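Local coordinates for uncharacterized protein (Sus scrofa, PDB 5BNF), which belongs to the ADP-ribosyl cyclase family, as the porcine form of CD38, at residues D9-I14 with S118-E123; L189-I194 with N211-I216. All coordinates share one frame; numbering follows the deposited sequence.

How the contacts relate
The two contacts contrast a partly buried meeting that includes a polar amide with a buried, wholly aliphatic one, both resting on van der Waals contact. Contact 1 belongs to the mostly helical part of the molecule and sets a loop against the start of helix 10-25; it brings an isoleucine up to a phenylalanine and a glutamine amide. Contact 2 belongs to the parallel sheet and joins strand 186-194 to helix 208-219; all three of its touching residues are buried. They share no helix or strand and lie on opposite sides of the chain's centre. The centres of contact 1 and contact 2 are 39 Å apart, and the nearest atoms of contact 1 and contact 2 about 29 Å apart.

Contact 1: D9-I14 with S118-E123; sequences DFQEII and SEINLE
At the N-terminal turn of helix 10-25, in the helical part of this ADP-ribosyl cyclase fold, Phe10 and Gln11 receive Ile120 from the loop that links helix 101-106 to helix 135-149. The contact shows how a single aliphatic side chain can bridge an irregular segment and the start of a helix. That turn is already set by the backbone, with Ile13 N bonded to Asp9 O at 3.0 Å. Ile120 points its CB toward the helix and provides the largest share of the buried surface, and its two branches are divided between two neighbours. The longer branch ends with CD1 4.0 Å from Phe10 CB. It meets the base of that side chain and not the ring, because Phe10 CG stands anti to the backbone N (chi1 177°) and carries the ring away from the loop. The ring turns inward instead, meeting Phe41 edge-to-face and Trp111 with the planes about 30° apart. Gln11 bends at chi2 (91°), which brings its amide back alongside Ile120 as the two side chains pass in opposite directions. The amide therefore spans both branches of the isoleucine: Gln11 OE1 lies 4.1 Å from Ile120 CD1, while NE2 approaches the shorter branch. Ile120 also touches Phe45 and Ile46, and backbone bonds tie the next residue, Asn121, to Ser6 and Cys112, the latter linked to Cys125 by a disulfide. The Asn121 side chain bonds back to the following backbone, OD1 accepting from Ser124 N and, weakly, from Glu123 N. Across the contact, Ile120 CG2 sits 3.9 Å from Gln11 NE2, mostly above the amide plane.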
# COMPACT_ATOMS: atom_id res chain seq x y z
N ASP A 9 -17.53 5.25 -13.18
CA ASP A 9 -17.85 6.31 -12.23
C ASP A 9 -16.68 6.55 -11.29
O ASP A 9 -16.86 7.00 -10.16
CB ASP A 9 -19.08 5.93 -11.41
CG ASP A 9 -20.28 5.66 -12.29
OD1 ASP A 9 -20.54 6.46 -13.21
OD2 ASP A 9 -20.97 4.64 -12.05
N PHE A 10 -15.48 6.24 -11.77
CA PHE A 10 -14.27 6.41 -11.00
C PHE A 10 -14.25 7.73 -10.23
O PHE A 10 -13.99 7.75 -9.03
CB PHE A 10 -13.05 6.33 -11.92
CG PHE A 10 -11.76 6.58 -11.21
CD1 PHE A 10 -11.24 5.63 -10.34
CD2 PHE A 10 -11.09 7.79 -11.34
CE1 PHE A 10 -10.08 5.89 -9.61
CE2 PHE A 10 -9.94 8.06 -10.61
CZ PHE A 10 -9.44 7.10 -9.74
N GLN A 11 -14.53 8.82 -10.94
CA GLN A 11 -14.53 10.15 -10.33
C GLN A 11 -15.47 10.28 -9.14
O GLN A 11 -15.07 10.74 -8.07
CB GLN A 11 -14.88 11.20 -11.38
CG GLN A 11 -13.83 11.35 -12.45
CD GLN A 11 -14.07 10.45 -13.64
OE1 GLN A 11 -14.73 9.41 -13.54
NE2 GLN A 11 -13.52 10.85 -14.79
N GLU A 12 -16.72 9.88 -9.34
CA GLU A 12 -17.73 9.97 -8.30
C GLU A 12 -17.32 9.15 -7.08
O GLU A 12 -17.46 9.59 -5.94
CB GLU A 12 -19.05 9.45 -8.84
CG GLU A 12 -19.22 9.68 -10.32
CD GLU A 12 -20.37 8.90 -10.90
OE1 GLU A 12 -20.50 8.86 -12.14
OE2 GLU A 12 -21.14 8.32 -10.11
N ILE A 13 -16.82 7.95 -7.35
CA ILE A 13 -16.41 7.04 -6.29
C ILE A 13 -15.34 7.61 -5.36
O ILE A 13 -15.52 7.60 -4.14
CB ILE A 13 -15.91 5.71 -6.87
CG1 ILE A 13 -17.07 4.99 -7.55
CG2 ILE A 13 -15.29 4.85 -5.77
CD1 ILE A 13 -16.74 3.59 -8.07
N ILE A 14 -14.25 8.11 -5.91
CA ILE A 14 -13.19 8.66 -5.07
C ILE A 14 -13.63 9.93 -4.36
O ILE A 14 -13.13 10.25 -3.28
CB ILE A 14 -11.89 8.95 -5.85
CG1 ILE A 14 -12.13 10.00 -6.93
CG2 ILE A 14 -11.36 7.66 -6.47
CD1 ILE A 14 -10.86 10.42 -7.65
N SER A 118 -10.22 13.01 -22.86
CA SER A 118 -10.43 13.80 -21.65
C SER A 118 -11.14 12.96 -20.59
O SER A 118 -11.60 13.49 -19.58
CB SER A 118 -11.28 15.03 -21.97
OG SER A 118 -12.66 14.68 -22.02
N GLU A 119 -11.22 11.65 -20.83
CA GLU A 119 -11.88 10.75 -19.89
C GLU A 119 -11.06 9.49 -19.60
O GLU A 119 -9.99 9.27 -20.16
CB GLU A 119 -13.24 10.34 -20.45
CG GLU A 119 -14.01 11.48 -21.08
CD GLU A 119 -15.33 11.04 -21.66
OE1 GLU A 119 -15.36 9.99 -22.35
OE2 GLU A 119 -16.35 11.73 -21.44
N ILE A 120 -11.58 8.66 -18.70
CA ILE A 120 -10.94 7.41 -18.31
C ILE A 120 -11.19 6.35 -19.38
O ILE A 120 -12.09 6.50 -20.19
CB ILE A 120 -11.52 6.88 -16.98
CG1 ILE A 120 -13.03 6.63 -17.14
CG2 ILE A 120 -11.28 7.89 -15.86
CD1 ILE A 120 -13.74 6.13 -15.88
N ASN A 121 -10.39 5.30 -19.38
CA ASN A 121 -10.56 4.22 -20.35
C ASN A 121 -11.17 3.03 -19.62
O ASN A 121 -10.52 2.38 -18.80
CB ASN A 121 -9.21 3.81 -20.95
CG ASN A 121 -9.37 2.82 -22.09
OD1 ASN A 121 -10.20 1.91 -22.02
ND2 ASN A 121 -8.58 2.99 -23.14
N LEU A 122 -12.44 2.75 -19.93
CA LEU A 122 -13.15 1.66 -19.28
C LEU A 122 -12.84 0.32 -19.92
O LEU A 122 -13.01 -0.73 -19.31
CB LEU A 122 -14.66 1.92 -19.35
CG LEU A 122 -15.16 3.18 -18.64
CD1 LEU A 122 -16.63 3.41 -18.99
CD2 LEU A 122 -14.99 3.02 -17.14
N GLU A 123 -12.39 0.37 -21.17
CA GLU A 123 -12.06 -0.82 -21.93
C GLU A 123 -11.01 -1.70 -21.24
O GLU A 123 -11.28 -2.86 -20.91
CB GLU A 123 -11.56 -0.41 -23.31
CG GLU A 123 -11.13 -1.53 -24.21
CD GLU A 123 -10.21 -1.03 -25.32
OE1 GLU A 123 -9.04 -0.71 -25.02
OE2 GLU A 123 -10.67 -0.95 -26.48

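Contact 2: L189-I194 with N211-I216; sequences LKAWVI and NELQLI
Leu213 reaches from helix 208-219 toward strand 186-194 and presents one methyl group to two strand side chains, within the beta-alpha-beta unit formed by strand 186-194, helix 208-219 and strand 223-229. Its CG is anti to the backbone N (chi1 170°), which extends the branch from the helix and carries CD2 to the strand. There Leu213 CD2 lies 4.5 Å from Leu189 CD2 and likewise 4.5 Å from Ala191 CB. Leu189 and Ala191 are two residues apart, so both side chains emerge on the same face of the strand, each with its CB toward the helix. The two leucine side chains run nearly perpendicular, their CB to CD2 directions about 95° apart, and meet at their CD2 methyls, whereas the short alanine is touched directly at its CB. Contact is light and wholly apolar, burying 82 Å² in total. Leu213 is packed further by Phe167 and by Val178 of helix 172-180, while Leu189 and Ala191 also touch Val157 of strand 153-160. Backbone bonds join Leu189 and Ala191 to Thr225 of strand 223-229, the parallel neighbour that completes the crossover, and the Cys205-Cys226 disulfide ties that strand to the chain entering helix 208-219.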
# COMPACT_ATOMS: atom_id res chain seq x y z
N LEU A 189 10.58 -4.13 14.58
CA LEU A 189 9.62 -4.63 13.62
C LEU A 189 9.22 -5.99 14.14
O LEU A 189 10.06 -6.84 14.39
CB LEU A 189 10.23 -4.77 12.23
CG LEU A 189 9.23 -5.31 11.19
CD1 LEU A 189 9.65 -4.86 9.81
CD2 LEU A 189 9.16 -6.83 11.25
N LYS A 190 7.92 -6.20 14.33
CA LYS A 190 7.44 -7.47 14.82
C LYS A 190 6.68 -8.18 13.72
O LYS A 190 5.85 -7.58 13.05
CB LYS A 190 6.53 -7.25 16.04
CG LYS A 190 7.28 -6.75 17.26
CD LYS A 190 6.38 -6.00 18.23
CE LYS A 190 5.09 -6.76 18.52
NZ LYS A 190 5.34 -8.13 19.03
N ALA A 191 6.98 -9.45 13.53
CA ALA A 191 6.30 -10.21 12.50
C ALA A 191 5.42 -11.27 13.14
O ALA A 191 5.81 -11.89 14.12
CB ALA A 191 7.32 -10.87 11.56
N TRP A 192 4.23 -11.45 12.58
CA TRP A 192 3.29 -12.46 13.08
C TRP A 192 3.02 -13.44 11.94
O TRP A 192 2.56 -13.04 10.87
CB TRP A 192 1.95 -11.84 13.52
CG TRP A 192 2.04 -10.77 14.58
CD1 TRP A 192 2.08 -9.42 14.39
CD2 TRP A 192 2.13 -10.97 16.00
NE1 TRP A 192 2.19 -8.77 15.60
CE2 TRP A 192 2.22 -9.70 16.60
CE3 TRP A 192 2.15 -12.11 16.82
CZ2 TRP A 192 2.32 -9.53 17.98
CZ3 TRP A 192 2.25 -11.94 18.19
CH2 TRP A 192 2.33 -10.66 18.76
N VAL A 193 3.32 -14.71 12.17
CA VAL A 193 3.06 -15.73 11.16
C VAL A 193 1.79 -16.44 11.61
O VAL A 193 1.74 -17.05 12.68
CB VAL A 193 4.23 -16.74 11.05
CG1 VAL A 193 3.90 -17.81 10.03
CG2 VAL A 193 5.50 -16.02 10.63
N ILE A 194 0.75 -16.33 10.78
CA ILE A 194 -0.54 -16.92 11.09
C ILE A 194 -0.65 -18.35 10.63
O ILE A 194 -0.32 -18.67 9.48
CB ILE A 194 -1.68 -16.12 10.45
CG1 ILE A 194 -1.39 -14.63 10.54
CG2 ILE A 194 -2.99 -16.45 11.14
CD1 ILE A 194 -1.12 -14.14 11.94
N ASN A 211 14.14 -15.57 8.03
CA ASN A 211 15.52 -15.23 8.34
C ASN A 211 15.99 -14.19 7.32
O ASN A 211 16.83 -13.35 7.63
CB ASN A 211 16.41 -16.47 8.28
CG ASN A 211 17.87 -16.13 8.53
OD1 ASN A 211 18.26 -15.84 9.65
ND2 ASN A 211 18.67 -16.15 7.47
N GLU A 212 15.44 -14.24 6.11
CA GLU A 212 15.83 -13.27 5.10
C GLU A 212 15.38 -11.89 5.54
O GLU A 212 16.08 -10.90 5.31
CB GLU A 212 15.21 -13.60 3.74
CG GLU A 212 15.73 -14.87 3.12
CD GLU A 212 15.15 -15.10 1.74
OE1 GLU A 212 13.90 -15.16 1.63
OE2 GLU A 212 15.94 -15.21 0.79
N LEU A 213 14.20 -11.84 6.16
CA LEU A 213 13.65 -10.58 6.65
C LEU A 213 14.48 -10.07 7.82
O LEU A 213 14.82 -8.89 7.90
CB LEU A 213 12.19 -10.76 7.10
CG LEU A 213 11.55 -9.59 7.86
CD1 LEU A 213 11.65 -8.31 7.04
CD2 LEU A 213 10.08 -9.92 8.17
N GLN A 214 14.81 -10.98 8.72
CA GLN A 214 15.62 -10.64 9.88
C GLN A 214 16.97 -10.02 9.48
O GLN A 214 17.37 -8.99 10.01
CB GLN A 214 15.83 -11.89 10.73
CG GLN A 214 17.02 -11.81 11.68
CD GLN A 214 16.62 -11.93 13.13
OE1 GLN A 214 15.97 -12.90 13.53
NE2 GLN A 214 17.00 -10.95 13.93
N LEU A 215 17.66 -10.64 8.53
CA LEU A 215 18.96 -10.11 8.09
C LEU A 215 18.81 -8.70 7.53
O LEU A 215 19.67 -7.85 7.73
CB LEU A 215 19.60 -11.04 7.07
CG LEU A 215 20.54 -12.12 7.62
CD1 LEU A 215 20.05 -12.68 8.95
CD2 LEU A 215 20.64 -13.23 6.59
N ILE A 216 17.72 -8.46 6.81
CA ILE A 216 17.49 -7.13 6.28
C ILE A 216 17.46 -6.13 7.43
O ILE A 216 18.14 -5.11 7.40
CB ILE A 216 16.14 -7.05 5.55
CG1 ILE A 216 16.22 -7.78 4.21
CG2 ILE A 216 15.73 -5.59 5.39
CD1 ILE A 216 14.89 -7.89 3.47